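Local coordinates for Low molecular weight heat shock protein (Xanthomonas axonopodis pv. citri, PDB 3GLA), which is a small heat-shock protein of the alpha-crystallin family that probably acts as a chaperone, binding unfolding proteins during stress, at residues E11-P23 with R86-P98. Sequence-based numbering, arbitrary orientation.
Sequences EEVNHFVLYADLP and RNGVLEIRIPKRP
Lys-96 lays its side chain over the turn between strands 7-11 and 15-21, ending on Glu-11 and Glu-12, just beyond the end of an antiparallel pairing between 15-21 and 89-95, the two central strands of one sheet of the alpha-crystallin beta-sandwich. To start, Lys-96 N donates to Asn-14 O; a water also joins Asn-14 O to Lys-96 O. From there the side chain is extended, and each atom has a neighbour. Lys-96 CB lies 3.7 Å from Asn-14 O. Lys-96 CG meets CE1 of the Phe-16 ring at 3.7 Å, the aliphatic chain crossing that side chain at about a right angle. Lys-96 CD passes 3.2 Å from Val-13 O, and Lys-96 CE lies close to both Glu-11 OE2 and Glu-12 O. Lys-96 NZ ends in a salt bridge to Glu-11 OE2 (2.6 Å), taking the anti lone pair of that oxygen. A second bond runs from Lys-96 NZ to Glu-12 O in the carbonyl plane (2.9 Å); Val-13 O adds a weak third.

Within the strands, six backbone bonds join Phe-16 to Ile-94, Leu-18 to Ile-92 and Ala-20 to Leu-90. Side chains of these pairs face the sandwich interior, where, from the other sheet, Leu-39 packs on Leu-18 and Ile-94, and Val-32 and Ile-41 on Ile-92. On the other face, Val-17 CG2 sits over the centre of the Arg-93 guanidinium, 3.5 Å above its plane. A bend at chi3 (143°) turns that group so that NE meets Glu-91 OE1 in plane, while NH2 makes a weak salt bridge to Glu-12 OE2; Glu-12 OE1 pairs with Lys-10. At the far end, Leu-22 N donates to Gly-88 O at 2.6 Å.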
loop_
_atom_site.group_PDB
_atom_site.type_symbol
_atom_site.label_atom_id
_atom_site.label_comp_id
_atom_site.label_asym_id
_atom_site.label_seq_id
_atom_site.Cartn_x
_atom_site.Cartn_y
_atom_site.Cartn_z
ATOM N N GLU B 11 11.363 11.604 12.503
ATOM C CA GLU B 11 11.624 12.987 12.861
ATOM C C GLU B 11 12.966 13.383 12.286
ATOM O O GLU B 11 14.046 12.744 12.522
ATOM C CB GLU B 11 11.637 13.100 14.378
ATOM C CG GLU B 11 12.057 14.584 14.723
ATOM C CD GLU B 11 12.009 14.850 16.197
ATOM O OE1 GLU B 11 11.448 14.064 17.004
ATOM O OE2 GLU B 11 12.393 16.031 16.522
ATOM N N GLU B 12 12.930 14.266 11.330
ATOM C CA GLU B 12 14.152 14.809 10.691
ATOM C C GLU B 12 14.477 16.101 11.436
ATOM O O GLU B 12 13.763 16.486 12.377
ATOM C CB GLU B 12 13.954 15.071 9.253
ATOM C CG GLU B 12 13.800 13.747 8.486
ATOM C CD GLU B 12 13.547 13.883 7.006
ATOM O OE1 GLU B 12 13.768 12.847 6.289
ATOM O OE2 GLU B 12 13.132 15.010 6.569
ATOM N N VAL B 13 15.581 16.727 11.011
ATOM C CA VAL B 13 16.052 17.910 11.741
ATOM C C VAL B 13 15.055 19.051 11.582
ATOM O O VAL B 13 14.671 19.667 12.579
ATOM C CB VAL B 13 17.490 18.356 11.291
ATOM C CG1 VAL B 13 17.847 19.685 12.058
ATOM C CG2 VAL B 13 18.477 17.295 11.697
ATOM N N ASN B 14 14.528 19.207 10.396
ATOM C CA ASN B 14 13.550 20.295 10.152
ATOM C C ASN B 14 12.081 19.878 10.024
ATOM O O ASN B 14 11.201 20.733 9.860
ATOM C CB ASN B 14 13.855 20.928 8.791
ATOM C CG ASN B 14 15.194 21.577 8.760
ATOM O OD1 ASN B 14 15.950 21.435 7.767
ATOM N ND2 ASN B 14 15.543 22.232 9.875
ATOM N N HIS B 15 11.808 18.562 10.032
ATOM C CA HIS B 15 10.461 18.131 9.633
ATOM C C HIS B 15 10.204 16.795 10.307
ATOM O O HIS B 15 11.151 16.069 10.719
ATOM C CB HIS B 15 10.376 17.757 8.169
ATOM C CG HIS B 15 10.589 18.863 7.232
ATOM N ND1 HIS B 15 9.549 19.616 6.699
ATOM C CD2 HIS B 15 11.732 19.319 6.667
ATOM C CE1 HIS B 15 10.058 20.521 5.883
ATOM N NE2 HIS B 15 11.378 20.366 5.845
ATOM N N PHE B 16 8.931 16.560 10.519
ATOM C CA PHE B 16 8.535 15.137 10.722
ATOM C C PHE B 16 8.050 14.631 9.343
ATOM O O PHE B 16 7.588 15.427 8.498
ATOM C CB PHE B 16 7.423 15.132 11.609
ATOM C CG PHE B 16 7.817 15.521 12.984
ATOM C CD1 PHE B 16 7.788 16.867 13.358
ATOM C CD2 PHE B 16 8.298 14.553 13.880
ATOM C CE1 PHE B 16 8.164 17.264 14.642
ATOM C CE2 PHE B 16 8.678 14.906 15.217
ATOM C CZ PHE B 16 8.627 16.295 15.598
ATOM N N VAL B 17 8.145 13.316 9.129
ATOM C CA VAL B 17 7.652 12.826 7.874
ATOM C C VAL B 17 6.805 11.593 8.275
ATOM O O VAL B 17 7.251 10.757 9.087
ATOM C CB VAL B 17 8.697 12.345 6.948
ATOM C CG1 VAL B 17 8.099 11.856 5.632
ATOM C CG2 VAL B 17 9.830 13.470 6.623
ATOM N N LEU B 18 5.581 11.538 7.752
ATOM C CA LEU B 18 4.790 10.350 7.981
ATOM C C LEU B 18 4.619 9.682 6.664
ATOM O O LEU B 18 4.352 10.336 5.644
ATOM C CB LEU B 18 3.485 10.738 8.547
ATOM C CG LEU B 18 2.544 9.592 8.901
ATOM C CD1 LEU B 18 1.607 10.039 10.159
ATOM C CD2 LEU B 18 1.713 9.161 7.590
ATOM N N TYR B 19 4.824 8.365 6.651
ATOM C CA TYR B 19 4.681 7.647 5.381
ATOM C C TYR B 19 3.564 6.664 5.639
ATOM O O TYR B 19 3.574 5.963 6.645
ATOM C CB TYR B 19 5.924 6.812 5.104
ATOM C CG TYR B 19 7.190 7.605 5.041
ATOM C CD1 TYR B 19 7.620 8.144 3.856
ATOM C CD2 TYR B 19 7.943 7.777 6.199
ATOM C CE1 TYR B 19 8.843 8.886 3.807
ATOM C CE2 TYR B 19 9.107 8.452 6.161
ATOM C CZ TYR B 19 9.536 8.973 4.960
ATOM O OH TYR B 19 10.713 9.732 5.026
ATOM N N ALA B 20 2.509 6.712 4.804
ATOM C CA ALA B 20 1.395 5.853 5.080
ATOM C C ALA B 20 1.186 4.953 3.888
ATOM O O ALA B 20 1.144 5.393 2.741
ATOM C CB ALA B 20 0.158 6.718 5.297
ATOM N N ASP B 21 0.978 3.716 4.158
ATOM C CA ASP B 21 0.698 2.808 3.059
ATOM C C ASP B 21 -0.818 2.838 2.882
ATOM O O ASP B 21 -1.613 2.242 3.633
ATOM C CB ASP B 21 1.107 1.426 3.517
ATOM C CG ASP B 21 2.578 1.152 3.222
ATOM O OD1 ASP B 21 3.242 2.036 2.697
ATOM O OD2 ASP B 21 3.004 0.060 3.649
ATOM N N LEU B 22 -1.169 3.504 1.782
ATOM C CA LEU B 22 -2.597 3.665 1.445
ATOM C C LEU B 22 -2.808 3.200 0.038
ATOM O O LEU B 22 -3.274 3.961 -0.802
ATOM C CB LEU B 22 -2.958 5.169 1.635
ATOM C CG LEU B 22 -2.980 5.474 3.201
ATOM C CD1 LEU B 22 -2.999 7.017 3.212
ATOM C CD2 LEU B 22 -4.155 4.833 3.801
ATOM N N PRO B 23 -2.550 1.918 -0.200
ATOM C CA PRO B 23 -2.702 1.479 -1.599
ATOM C C PRO B 23 -4.162 1.512 -2.026
ATOM O O PRO B 23 -5.088 1.429 -1.260
ATOM C CB PRO B 23 -2.216 0.048 -1.537
ATOM C CG PRO B 23 -2.524 -0.496 -0.096
ATOM C CD PRO B 23 -2.133 0.822 0.697
ATOM N N ARG B 86 2.667 8.460 -3.906
ATOM C CA ARG B 86 3.207 7.781 -5.078
ATOM C C ARG B 86 3.146 6.306 -4.781
ATOM O O ARG B 86 3.489 5.856 -3.677
ATOM C CB ARG B 86 4.688 8.194 -5.208
ATOM C CG ARG B 86 5.337 7.478 -6.362
ATOM C CD ARG B 86 6.763 8.089 -6.533
ATOM N NE ARG B 86 6.955 8.101 -7.973
ATOM C CZ ARG B 86 7.502 7.079 -8.631
ATOM N NH1 ARG B 86 7.972 6.043 -7.948
ATOM N NH2 ARG B 86 7.617 7.102 -9.944
ATOM N N ASN B 87 2.597 5.575 -5.750
ATOM C CA ASN B 87 2.485 4.127 -5.603
ATOM C C ASN B 87 1.791 3.780 -4.315
ATOM O O ASN B 87 2.196 2.795 -3.710
ATOM C CB ASN B 87 3.852 3.487 -5.669
ATOM C CG ASN B 87 4.430 3.538 -7.064
ATOM O OD1 ASN B 87 3.701 3.418 -8.025
ATOM N ND2 ASN B 87 5.738 3.839 -7.137
ATOM N N GLY B 88 0.753 4.524 -3.923
ATOM C CA GLY B 88 -0.029 4.073 -2.762
ATOM C C GLY B 88 0.576 4.531 -1.476
ATOM O O GLY B 88 0.031 4.141 -0.470
ATOM N N VAL B 89 1.726 5.189 -1.482
ATOM C CA VAL B 89 2.265 5.641 -0.212
ATOM C C VAL B 89 2.027 7.093 -0.175
ATOM O O VAL B 89 2.292 7.868 -1.132
ATOM C CB VAL B 89 3.803 5.391 -0.122
ATOM C CG1 VAL B 89 4.354 6.116 1.092
ATOM C CG2 VAL B 89 4.048 3.901 -0.103
ATOM N N LEU B 90 1.520 7.525 0.938
ATOM C CA LEU B 90 1.340 9.008 1.072
ATOM C C LEU B 90 2.414 9.473 1.997
ATOM O O LEU B 90 2.604 8.858 3.058
ATOM C CB LEU B 90 -0.020 9.252 1.719
ATOM C CG LEU B 90 -0.294 10.795 1.890
ATOM C CD1 LEU B 90 -0.496 11.395 0.550
ATOM C CD2 LEU B 90 -1.564 10.986 2.689
ATOM N N GLU B 91 3.122 10.515 1.603
ATOM C CA GLU B 91 4.202 10.990 2.479
ATOM C C GLU B 91 3.778 12.335 2.916
ATOM O O GLU B 91 3.445 13.226 2.070
ATOM C CB GLU B 91 5.432 11.029 1.651
ATOM C CG GLU B 91 6.604 11.702 2.505
ATOM C CD GLU B 91 7.910 11.669 1.743
ATOM O OE1 GLU B 91 8.716 12.582 2.007
ATOM O OE2 GLU B 91 8.087 10.815 0.900
ATOM N N ILE B 92 3.674 12.500 4.213
ATOM C CA ILE B 92 3.190 13.764 4.761
ATOM C C ILE B 92 4.380 14.388 5.416
ATOM O O ILE B 92 5.058 13.738 6.236
ATOM C CB ILE B 92 2.214 13.486 5.807
ATOM C CG1 ILE B 92 0.967 12.806 5.125
ATOM C CG2 ILE B 92 1.713 14.816 6.397
ATOM C CD1 ILE B 92 -0.057 12.354 6.128
ATOM N N ARG B 93 4.632 15.691 5.102
ATOM C CA ARG B 93 5.795 16.321 5.731
ATOM C C ARG B 93 5.271 17.399 6.590
ATOM O O ARG B 93 4.388 18.172 6.223
ATOM C CB ARG B 93 6.744 16.906 4.695
ATOM C CG ARG B 93 7.327 15.837 3.819
ATOM C CD ARG B 93 8.523 16.338 3.032
ATOM N NE ARG B 93 9.433 15.224 2.991
ATOM C CZ ARG B 93 10.619 15.223 3.575
ATOM N NH1 ARG B 93 11.375 14.127 3.507
ATOM N NH2 ARG B 93 11.064 16.308 4.213
ATOM N N ILE B 94 5.779 17.472 7.818
ATOM C CA ILE B 94 5.248 18.378 8.786
ATOM C C ILE B 94 6.475 19.145 9.292
ATOM O O ILE B 94 7.337 18.626 9.928
ATOM C CB ILE B 94 4.656 17.713 9.936
ATOM C CG1 ILE B 94 3.494 16.741 9.504
ATOM C CG2 ILE B 94 4.001 18.715 10.919
ATOM C CD1 ILE B 94 4.113 15.273 9.456
ATOM N N PRO B 95 6.534 20.434 8.958
ATOM C CA PRO B 95 7.759 21.133 9.363
ATOM C C PRO B 95 7.749 21.387 10.801
ATOM O O PRO B 95 6.712 21.390 11.468
ATOM C CB PRO B 95 7.621 22.489 8.607
ATOM C CG PRO B 95 6.188 22.652 8.328
ATOM C CD PRO B 95 5.569 21.242 8.179
ATOM N N LYS B 96 8.966 21.618 11.360
ATOM C CA LYS B 96 9.015 21.996 12.746
ATOM C C LYS B 96 8.983 23.527 12.874
ATOM O O LYS B 96 9.381 24.184 11.946
ATOM C CB LYS B 96 10.318 21.524 13.368
ATOM C CG LYS B 96 10.327 20.013 13.507
ATOM C CD LYS B 96 11.747 19.655 13.932
ATOM C CE LYS B 96 11.773 18.186 14.290
ATOM N NZ LYS B 96 13.108 17.823 14.846
ATOM N N ARG B 97 8.463 23.917 13.980
ATOM C CA ARG B 97 8.337 25.369 14.421
ATOM C C ARG B 97 9.752 25.775 14.682
ATOM O O ARG B 97 10.569 25.037 15.306
ATOM C CB ARG B 97 7.545 25.512 15.628
ATOM C CG ARG B 97 6.024 25.053 15.439
ATOM C CD ARG B 97 5.223 25.269 16.557
ATOM N NE ARG B 97 3.896 24.983 16.020
ATOM C CZ ARG B 97 3.044 25.859 15.427
ATOM N NH1 ARG B 97 1.853 25.374 14.959
ATOM N NH2 ARG B 97 3.276 27.208 15.362
ATOM N N PRO B 98 10.083 27.004 14.323
ATOM C CA PRO B 98 11.379 27.490 14.809
ATOM C C PRO B 98 11.398 27.392 16.353
ATOM O O PRO B 98 10.416 27.668 17.052
ATOM C CB PRO B 98 11.368 29.006 14.392
ATOM C CG PRO B 98 10.440 28.981 13.166
ATOM C CD PRO B 98 9.356 27.979 13.473
HETATM O O HOH W 1 11.447 23.477 9.584
#